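Side-chain contacts in Can2 (Sulfobacillus thermosulfidooxidans, PDB 7BDV), which acts as a dual-specificity nuclease that potentiates type III CRISPR defence and binds cyclic tetra-adenylate through its CARF domains: residues K144-C149 / V280-N285; V273-D278 / N317-I322; E307-I312 / N345-S350. One frame throughout, in Å; residues are numbered along the deposited sequence.

Contact 1: K144-C149 / V280-N285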
loop_
_atom_site.group_PDB
_atom_site.type_symbol
_atom_site.label_atom_id
_atom_site.label_comp_id
_atom_site.label_asym_id
_atom_site.label_seq_id
_atom_site.Cartn_x
_atom_site.Cartn_y
_atom_site.Cartn_z
ATOM N N LYS A 144 15.758 -12.285 -7.421
ATOM C CA LYS A 144 15.558 -11.971 -8.853
ATOM C C LYS A 144 14.148 -12.426 -9.283
ATOM O O LYS A 144 13.441 -11.625 -9.964
ATOM C CB LYS A 144 16.644 -12.642 -9.693
ATOM C CG LYS A 144 16.574 -12.356 -11.186
ATOM C CD LYS A 144 17.557 -13.202 -12.005
ATOM N N GLN A 145 13.761 -13.655 -8.928
ATOM C CA GLN A 145 12.476 -14.263 -9.326
ATOM C C GLN A 145 11.333 -13.517 -8.618
ATOM O O GLN A 145 10.299 -13.284 -9.219
ATOM C CB GLN A 145 12.472 -15.735 -8.922
ATOM C CG GLN A 145 13.504 -16.570 -9.694
ATOM C CD GLN A 145 13.592 -17.984 -9.176
ATOM O OE1 GLN A 145 13.451 -18.260 -7.975
ATOM N NE2 GLN A 145 13.866 -18.886 -10.101
ATOM N N TYR A 146 11.515 -13.212 -7.351
ATOM C CA TYR A 146 10.471 -12.537 -6.544
ATOM C C TYR A 146 10.163 -11.210 -7.232
ATOM O O TYR A 146 8.989 -10.980 -7.578
ATOM C CB TYR A 146 10.933 -12.413 -5.091
ATOM C CG TYR A 146 9.856 -11.910 -4.175
ATOM C CD1 TYR A 146 9.399 -10.603 -4.261
ATOM C CD2 TYR A 146 9.324 -12.734 -3.207
ATOM C CE1 TYR A 146 8.399 -10.143 -3.409
ATOM C CE2 TYR A 146 8.334 -12.291 -2.338
ATOM C CZ TYR A 146 7.872 -10.989 -2.443
ATOM O OH TYR A 146 6.917 -10.552 -1.574
ATOM N N LEU A 147 11.181 -10.388 -7.477
ATOM C CA LEU A 147 11.035 -9.040 -8.092
ATOM C C LEU A 147 10.419 -9.155 -9.487
ATOM O O LEU A 147 9.557 -8.309 -9.800
ATOM C CB LEU A 147 12.378 -8.327 -8.127
ATOM C CG LEU A 147 12.946 -7.910 -6.768
ATOM C CD1 LEU A 147 14.299 -7.292 -6.959
ATOM C CD2 LEU A 147 12.034 -6.949 -6.030
ATOM N N ALA A 148 10.795 -10.173 -10.270
ATOM C CA ALA A 148 10.220 -10.431 -11.615
ATOM C C ALA A 148 8.691 -10.575 -11.549
ATOM O O ALA A 148 8.008 -10.108 -12.455
ATOM C CB ALA A 148 10.834 -11.678 -12.226
ATOM N N CYS A 149 8.141 -11.193 -10.510
ATOM C CA CYS A 149 6.675 -11.369 -10.382
ATOM C C CYS A 149 5.965 -10.021 -10.300
ATOM O O CYS A 149 4.749 -9.982 -10.645
ATOM C CB CYS A 149 6.305 -12.168 -9.134
ATOM S SG CYS A 149 6.845 -13.888 -9.187
ATOM N N VAL A 280 17.737 -5.788 1.996
ATOM C CA VAL A 280 16.660 -6.715 1.536
ATOM C C VAL A 280 17.168 -8.146 1.699
ATOM O O VAL A 280 18.385 -8.372 1.607
ATOM C CB VAL A 280 16.200 -6.409 0.098
ATOM C CG1 VAL A 280 15.967 -4.913 -0.113
ATOM C CG2 VAL A 280 17.140 -6.958 -0.943
ATOM N N PHE A 281 16.272 -9.061 2.034
ATOM C CA PHE A 281 16.518 -10.522 2.022
ATOM C C PHE A 281 15.185 -11.215 1.811
ATOM O O PHE A 281 14.088 -10.560 1.977
ATOM C CB PHE A 281 17.211 -11.016 3.295
ATOM C CG PHE A 281 16.522 -10.681 4.595
ATOM C CD1 PHE A 281 16.672 -9.431 5.179
ATOM C CD2 PHE A 281 15.715 -11.602 5.221
ATOM C CE1 PHE A 281 16.020 -9.124 6.364
ATOM C CE2 PHE A 281 15.078 -11.302 6.421
ATOM C CZ PHE A 281 15.238 -10.064 6.990
ATOM N N LEU A 282 15.284 -12.500 1.498
ATOM C CA LEU A 282 14.148 -13.442 1.458
ATOM C C LEU A 282 14.232 -14.311 2.701
ATOM O O LEU A 282 15.327 -14.776 3.075
ATOM C CB LEU A 282 14.219 -14.314 0.200
ATOM C CG LEU A 282 13.662 -13.714 -1.073
ATOM C CD1 LEU A 282 13.866 -14.683 -2.227
ATOM C CD2 LEU A 282 12.195 -13.385 -0.938
ATOM N N TYR A 283 13.089 -14.587 3.284
ATOM C CA TYR A 283 12.943 -15.550 4.397
ATOM C C TYR A 283 11.555 -16.138 4.301
ATOM O O TYR A 283 10.615 -15.347 4.322
ATOM C CB TYR A 283 13.149 -14.863 5.746
ATOM C CG TYR A 283 13.177 -15.820 6.901
ATOM C CD1 TYR A 283 14.264 -16.638 7.060
ATOM C CD2 TYR A 283 12.137 -15.925 7.820
ATOM C CE1 TYR A 283 14.336 -17.552 8.095
ATOM C CE2 TYR A 283 12.192 -16.828 8.867
ATOM C CZ TYR A 283 13.296 -17.649 9.000
ATOM O OH TYR A 283 13.389 -18.569 9.996
ATOM N N HIS A 284 11.465 -17.467 4.171
ATOM C CA HIS A 284 10.189 -18.198 3.976
ATOM C C HIS A 284 9.476 -17.634 2.750
ATOM O O HIS A 284 8.265 -17.400 2.837
ATOM C CB HIS A 284 9.356 -18.123 5.268
ATOM C CG HIS A 284 9.952 -18.888 6.395
ATOM N ND1 HIS A 284 9.403 -18.877 7.669
ATOM C CD2 HIS A 284 11.033 -19.704 6.438
ATOM C CE1 HIS A 284 10.129 -19.651 8.450
ATOM N NE2 HIS A 284 11.152 -20.161 7.717
ATOM N N ASN A 285 10.211 -17.364 1.669
ATOM C CA ASN A 285 9.646 -16.938 0.364
ATOM C C ASN A 285 8.961 -15.569 0.451
ATOM O O ASN A 285 8.202 -15.265 -0.447
ATOM C CB ASN A 285 8.653 -17.974 -0.154
ATOM C CG ASN A 285 9.341 -19.301 -0.366
ATOM O OD1 ASN A 285 10.388 -19.340 -1.013
ATOM N ND2 ASN A 285 8.812 -20.363 0.230
#

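Contact 2: V273-D278 / N317-I322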
loop_
_atom_site.group_PDB
_atom_site.type_symbol
_atom_site.label_atom_id
_atom_site.label_comp_id
_atom_site.label_asym_id
_atom_site.label_seq_id
_atom_site.Cartn_x
_atom_site.Cartn_y
_atom_site.Cartn_z
ATOM N N VAL A 273 10.049 3.552 -13.023
ATOM C CA VAL A 273 10.573 4.052 -11.710
ATOM C C VAL A 273 11.773 3.219 -11.253
ATOM O O VAL A 273 11.866 2.045 -11.612
ATOM C CB VAL A 273 9.487 4.062 -10.621
ATOM C CG2 VAL A 273 9.116 2.647 -10.187
ATOM N N SER A 274 12.667 3.838 -10.491
ATOM C CA SER A 274 13.733 3.182 -9.707
ATOM C C SER A 274 13.583 3.569 -8.230
ATOM O O SER A 274 13.211 4.713 -7.913
ATOM C CB SER A 274 15.102 3.486 -10.220
ATOM O OG SER A 274 15.289 4.881 -10.351
ATOM N N ASN A 275 13.859 2.616 -7.354
ATOM C CA ASN A 275 13.769 2.708 -5.872
ATOM C C ASN A 275 15.094 2.180 -5.330
ATOM O O ASN A 275 15.557 1.124 -5.858
ATOM C CB ASN A 275 12.636 1.830 -5.363
ATOM C CG ASN A 275 11.300 2.191 -5.956
ATOM O OD1 ASN A 275 10.898 3.346 -5.850
ATOM N ND2 ASN A 275 10.640 1.233 -6.602
ATOM N N GLU A 276 15.702 2.898 -4.388
ATOM C CA GLU A 276 16.890 2.419 -3.635
ATOM C C GLU A 276 16.394 1.898 -2.283
ATOM O O GLU A 276 15.562 2.596 -1.661
ATOM C CB GLU A 276 17.967 3.500 -3.492
ATOM C CG GLU A 276 19.368 2.949 -3.757
ATOM C CD GLU A 276 20.485 3.453 -2.853
ATOM O OE1 GLU A 276 20.536 4.681 -2.602
ATOM O OE2 GLU A 276 21.293 2.612 -2.390
ATOM N N LEU A 277 16.826 0.691 -1.892
ATOM C CA LEU A 277 16.426 0.016 -0.629
ATOM C C LEU A 277 17.680 -0.321 0.179
ATOM O O LEU A 277 18.656 -0.853 -0.424
ATOM C CB LEU A 277 15.621 -1.235 -0.978
ATOM C CG LEU A 277 14.264 -0.971 -1.628
ATOM C CD1 LEU A 277 13.596 -2.294 -1.981
ATOM C CD2 LEU A 277 13.350 -0.142 -0.725
ATOM N N ASP A 278 17.638 -0.056 1.492
ATOM C CA ASP A 278 18.816 -0.114 2.388
ATOM C C ASP A 278 19.275 -1.571 2.535
ATOM O O ASP A 278 20.464 -1.836 2.307
ATOM C CB ASP A 278 18.537 0.534 3.745
ATOM C CG ASP A 278 18.101 1.993 3.694
ATOM O OD1 ASP A 278 18.385 2.669 2.671
ATOM O OD2 ASP A 278 17.434 2.435 4.661
ATOM N N ASN A 317 4.936 -2.016 -0.821
ATOM C CA ASN A 317 3.674 -2.561 -1.360
ATOM C C ASN A 317 3.815 -2.782 -2.877
ATOM O O ASN A 317 3.328 -3.811 -3.356
ATOM C CB ASN A 317 2.478 -1.697 -0.949
ATOM C CG ASN A 317 2.038 -1.956 0.483
ATOM N N ARG A 318 4.461 -1.877 -3.611
ATOM C CA ARG A 318 4.641 -2.018 -5.082
ATOM C C ARG A 318 5.692 -3.105 -5.399
ATOM O O ARG A 318 5.455 -3.900 -6.331
ATOM C CB ARG A 318 4.980 -0.653 -5.687
ATOM C CG ARG A 318 4.599 -0.464 -7.152
ATOM C CD ARG A 318 3.112 -0.293 -7.400
ATOM N NE ARG A 318 2.490 0.721 -6.546
ATOM C CZ ARG A 318 1.177 0.934 -6.455
ATOM N NH1 ARG A 318 0.321 0.200 -7.152
ATOM N NH2 ARG A 318 0.718 1.887 -5.664
ATOM N N VAL A 319 6.777 -3.193 -4.633
ATOM C CA VAL A 319 7.979 -4.012 -4.993
ATOM C C VAL A 319 7.819 -5.438 -4.466
ATOM O O VAL A 319 8.304 -6.368 -5.131
ATOM C CB VAL A 319 9.253 -3.353 -4.438
ATOM C CG1 VAL A 319 10.426 -4.318 -4.273
ATOM C CG2 VAL A 319 9.605 -2.140 -5.291
ATOM N N ALA A 320 7.226 -5.578 -3.281
ATOM C CA ALA A 320 7.182 -6.810 -2.486
ATOM C C ALA A 320 5.745 -7.345 -2.378
ATOM O O ALA A 320 5.592 -8.450 -1.872
ATOM C CB ALA A 320 7.777 -6.529 -1.124
ATOM N N GLY A 321 4.736 -6.592 -2.830
ATOM C CA GLY A 321 3.331 -7.016 -2.790
ATOM C C GLY A 321 2.799 -7.080 -1.366
ATOM O O GLY A 321 3.487 -6.648 -0.466
ATOM N N ILE A 322 1.626 -7.677 -1.178
ATOM C CA ILE A 322 0.818 -7.563 0.075
ATOM C C ILE A 322 1.444 -8.453 1.154
ATOM O O ILE A 322 1.296 -8.108 2.332
ATOM C CB ILE A 322 -0.685 -7.851 -0.176
ATOM C CG1 ILE A 322 -1.508 -7.569 1.095
ATOM C CG2 ILE A 322 -0.920 -9.257 -0.723
ATOM C CD1 ILE A 322 -3.020 -7.572 0.926
#

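Contact 3: E307-I312 / N345-S350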
loop_
_atom_site.group_PDB
_atom_site.type_symbol
_atom_site.label_atom_id
_atom_site.label_comp_id
_atom_site.label_asym_id
_atom_site.label_seq_id
_atom_site.Cartn_x
_atom_site.Cartn_y
_atom_site.Cartn_z
ATOM N N GLU A 307 7.768 11.415 6.469
ATOM C CA GLU A 307 7.958 11.291 5.032
ATOM C C GLU A 307 8.561 9.908 4.707
ATOM O O GLU A 307 8.166 9.319 3.701
ATOM C CB GLU A 307 8.811 12.448 4.495
ATOM N N THR A 308 9.460 9.388 5.543
ATOM C CA THR A 308 10.149 8.081 5.344
ATOM C C THR A 308 9.130 6.943 5.495
ATOM O O THR A 308 9.180 5.962 4.704
ATOM C CB THR A 308 11.337 7.939 6.303
ATOM N N ILE A 309 8.217 7.055 6.466
ATOM C CA ILE A 309 7.194 5.998 6.688
ATOM C C ILE A 309 6.299 5.852 5.443
ATOM O O ILE A 309 6.001 4.704 5.066
ATOM C CB ILE A 309 6.376 6.269 7.963
ATOM C CG1 ILE A 309 7.269 6.231 9.207
ATOM C CG2 ILE A 309 5.217 5.291 8.048
ATOM C CD1 ILE A 309 6.633 6.850 10.448
ATOM N N TYR A 310 5.870 6.961 4.841
ATOM C CA TYR A 310 4.994 6.980 3.643
ATOM C C TYR A 310 5.741 6.338 2.468
ATOM O O TYR A 310 5.140 5.598 1.704
ATOM C CB TYR A 310 4.603 8.393 3.233
ATOM C CG TYR A 310 3.661 9.122 4.156
ATOM C CD1 TYR A 310 2.527 8.519 4.664
ATOM C CD2 TYR A 310 3.886 10.448 4.472
ATOM C CE1 TYR A 310 1.641 9.216 5.466
ATOM C CE2 TYR A 310 3.011 11.157 5.278
ATOM C CZ TYR A 310 1.903 10.528 5.808
ATOM O OH TYR A 310 1.049 11.205 6.628
ATOM N N LYS A 311 7.018 6.643 2.319
ATOM C CA LYS A 311 7.852 6.070 1.232
ATOM C C LYS A 311 7.951 4.553 1.449
ATOM O O LYS A 311 7.636 3.815 0.494
ATOM C CB LYS A 311 9.212 6.772 1.189
ATOM C CG LYS A 311 10.133 6.299 0.070
ATOM C CD LYS A 311 11.606 6.419 0.382
ATOM C CE LYS A 311 12.442 6.532 -0.874
ATOM N NZ LYS A 311 12.467 7.922 -1.386
ATOM N N ILE A 312 8.303 4.100 2.661
ATOM C CA ILE A 312 8.404 2.645 3.011
ATOM C C ILE A 312 7.086 1.961 2.629
ATOM O O ILE A 312 7.105 0.897 1.932
ATOM C CB ILE A 312 8.713 2.434 4.514
ATOM C CG1 ILE A 312 10.113 2.868 4.940
ATOM C CG2 ILE A 312 8.478 0.996 4.906
ATOM C CD1 ILE A 312 10.312 2.846 6.468
ATOM N N ASN A 345 0.423 0.722 9.463
ATOM C CA ASN A 345 0.852 0.415 8.070
ATOM C C ASN A 345 1.534 -0.960 7.992
ATOM O O ASN A 345 2.108 -1.262 6.930
ATOM C CB ASN A 345 1.777 1.511 7.538
ATOM C CG ASN A 345 1.040 2.791 7.204
ATOM O OD1 ASN A 345 -0.140 2.963 7.531
ATOM N ND2 ASN A 345 1.735 3.701 6.552
ATOM N N SER A 346 1.494 -1.732 9.081
ATOM C CA SER A 346 2.142 -3.060 9.251
ATOM C C SER A 346 3.660 -2.962 9.034
ATOM O O SER A 346 4.250 -3.919 8.506
ATOM C CB SER A 346 1.528 -4.098 8.327
ATOM O OG SER A 346 0.179 -4.361 8.671
ATOM N N ILE A 347 4.280 -1.851 9.430
ATOM C CA ILE A 347 5.759 -1.665 9.386
ATOM C C ILE A 347 6.295 -1.929 10.789
ATOM O O ILE A 347 5.926 -1.190 11.709
ATOM C CB ILE A 347 6.104 -0.260 8.877
ATOM C CG1 ILE A 347 5.543 -0.020 7.474
ATOM C CG2 ILE A 347 7.591 0.015 8.958
ATOM C CD1 ILE A 347 5.681 1.389 6.994
ATOM N N TYR A 348 7.136 -2.946 10.946
ATOM C CA TYR A 348 7.840 -3.193 12.232
ATOM C C TYR A 348 8.767 -2.017 12.534
ATOM O O TYR A 348 9.398 -1.462 11.600
ATOM C CB TYR A 348 8.530 -4.554 12.228
ATOM C CG TYR A 348 7.612 -5.666 12.663
ATOM C CD1 TYR A 348 6.560 -6.090 11.855
ATOM C CD2 TYR A 348 7.793 -6.305 13.877
ATOM C CE1 TYR A 348 5.714 -7.111 12.248
ATOM C CE2 TYR A 348 6.961 -7.338 14.281
ATOM C CZ TYR A 348 5.918 -7.745 13.461
ATOM O OH TYR A 348 5.078 -8.763 13.819
ATOM N N VAL A 349 8.809 -1.575 13.788
ATOM C CA VAL A 349 9.605 -0.364 14.138
ATOM C C VAL A 349 10.528 -0.672 15.322
ATOM O O VAL A 349 10.085 -1.271 16.313
ATOM C CB VAL A 349 8.732 0.900 14.322
ATOM C CG1 VAL A 349 7.616 0.734 15.340
ATOM C CG2 VAL A 349 9.601 2.098 14.643
ATOM N N SER A 350 11.809 -0.343 15.170
ATOM C CA SER A 350 12.863 -0.403 16.214
ATOM C C SER A 350 13.578 0.938 16.309
ATOM O O SER A 350 14.208 1.343 15.287
ATOM C CB SER A 350 13.855 -1.486 15.927
ATOM O OG SER A 350 14.729 -1.620 17.033
#

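Contact 1: K144-C149 / V280-N285
Y146 of helix 143-148 and L282 of strand 279-283 meet at the β-hairpin that the nuclease part of the chain forms with strands 279-283 and 286-291. H284 and N285, both with positive phi, make the tight two-residue turn between those strands, and one rim of the tyrosine ring, CD2 and CE2, meets both the side chain of L282 and the backbone of the turn. Its atom CD2 comes within 3.7 Å of L282 CD2, the methyl approaching the ring obliquely, while CE2 of the same ring stands 3.5 Å from N285 O. That carbonyl oxygen lies at the edge of Y146, near the ring plane, so it faces the rim of C-H groups and not the π cloud. With CG of Y146 anti to the backbone N (chi1 -172°), the ring is carried off the helix toward the hairpin. L282 takes chi1 -83° and its CD1 extends the chain, which leaves CD2 as the branch that touches the ring. Only these three residues meet, all of them buried, and they cover 110 Å² in total. The turn is also held from outside: N285 ND2 is hydrogen-bonded to Q124 OE1 and to G138 O. Within the turn, the imidazole of H284 has Y283 CE2 over the centre of one face, 3.5 Å above its plane. The phenol OH of Y146 donates a hydrogen bond to A320 O of helix 306-320. The nearest atom of the contact is about 5 Å from the bound nucleic acid. Helix 23-31 covers another side of helix 143-148, through L23 against Y146 and C149, and L287 of strand 286-291 packs on Y146, L147 and L282, so the contact joins the CARF-side helix to the nuclease sheet.

Contact 2: V273-D278 / N317-I322
V319, near the end of helix 306-320, presents its two methyl branches to N275 and L277 of strand 274-277, and these three residues supply nearly all of the 100 Å² buried here. CG2 of V319 stands 3.8 Å from ND2 of N275, a van der Waals contact between a methyl and an amide, with the two side chains running antiparallel alongside one another. CG1 of V319 makes a looser apolar contact with L277 CD1 at 4.4 Å. The valine's chi1 of 158° sets CG1 anti to its backbone N and CG2 anti to its carbonyl carbon, so the two methyls part along the strand, one for each neighbour. N275 and L277 alternate with outward-facing residues and therefore lie on one side of the strand. L277 reaches the helix with an extended chain, CD1 trans to CA (chi2 177°). The amide of N275 has its strong partner across the dimer: OD1 accepts a hydrogen bond from R341 NH2 of the second subunit, which helps fix the rotation of the group and leaves ND2 turned to the valine. R318, next to V319, forms a salt bridge to D313 of that same subunit. At the end of the helix G321 takes positive phi, with a weak bond of 3.2 Å from G321 N to N317 O. Just beyond L277 the chain turns a corner at D278, whose OD2 accepts hydrogen bonds from C292 N and K293 N; D278, E291 and K293 are spaced as in the signature of the PD-(D/E)XK nuclease clan. Strand 274-277 pairs with strand 262-269, whose I266 and I268 touch L277, while F152 packs on N275 and V319 and V289 of strand 286-291 lies against L277.

Contact 3: E307-I312 / N345-S350
I347 of strand 347-350 pushes its CD1 methyl against I309 and I312, one turn apart on helix 306-320. Its CG1 is anti to the carbonyl carbon (chi1 -59°) and CD1 continues the chain at chi2 172°, so this stretched side chain reaches the helix with its end. There CD1 stands 3.5 Å from I312 CG2, 4.1 Å from I309 CG2 and 3.8 Å from I309 O. I312 and I309 share one conformation: CG2 is anti to the backbone N in each (chi1 -69° in I312), and it is this shorter branch that does the touching. N345 comes in at about a right angle to I309, with ND2 4.1 Å from I309 CG2. S346, with positive phi, is the C-prime residue of a Schellman motif closing helix 336-344, so the chain is turned directly from that helix into the strand that carries I347. A338, R341 and C342 of helix 336-344 also touch I309, and F328 and S326 of strand 325-329 pack on I312. The buried contact is mainly aliphatic, with the N345 amide and I309 carbonyl at its border and no hydrogen bond between its segments, so packing and exclusion of water probably hold helix to strand.

Overall arrangement
From the N terminus, K144-C149 comes first and pairs only after some 130 residues with V280-N285, closing the long loop of contact 1. Before it closes, V273-D278 has already opened contact 2, so the two cross. E307-I312 then opens contact 3 inside the loop of contact 2, which closes at N317-I322; contact 3 closes last, at N345-S350, and so also crosses it. Contacts 1 and 3 are in series and do not touch. Contacts 1 and 2 do: L147 CD2 meets V319 CG1 at 3.5 Å. Contacts 2 and 3 share helix 306-320, tying it to both strands 274-277 and 347-350, beside the second subunit.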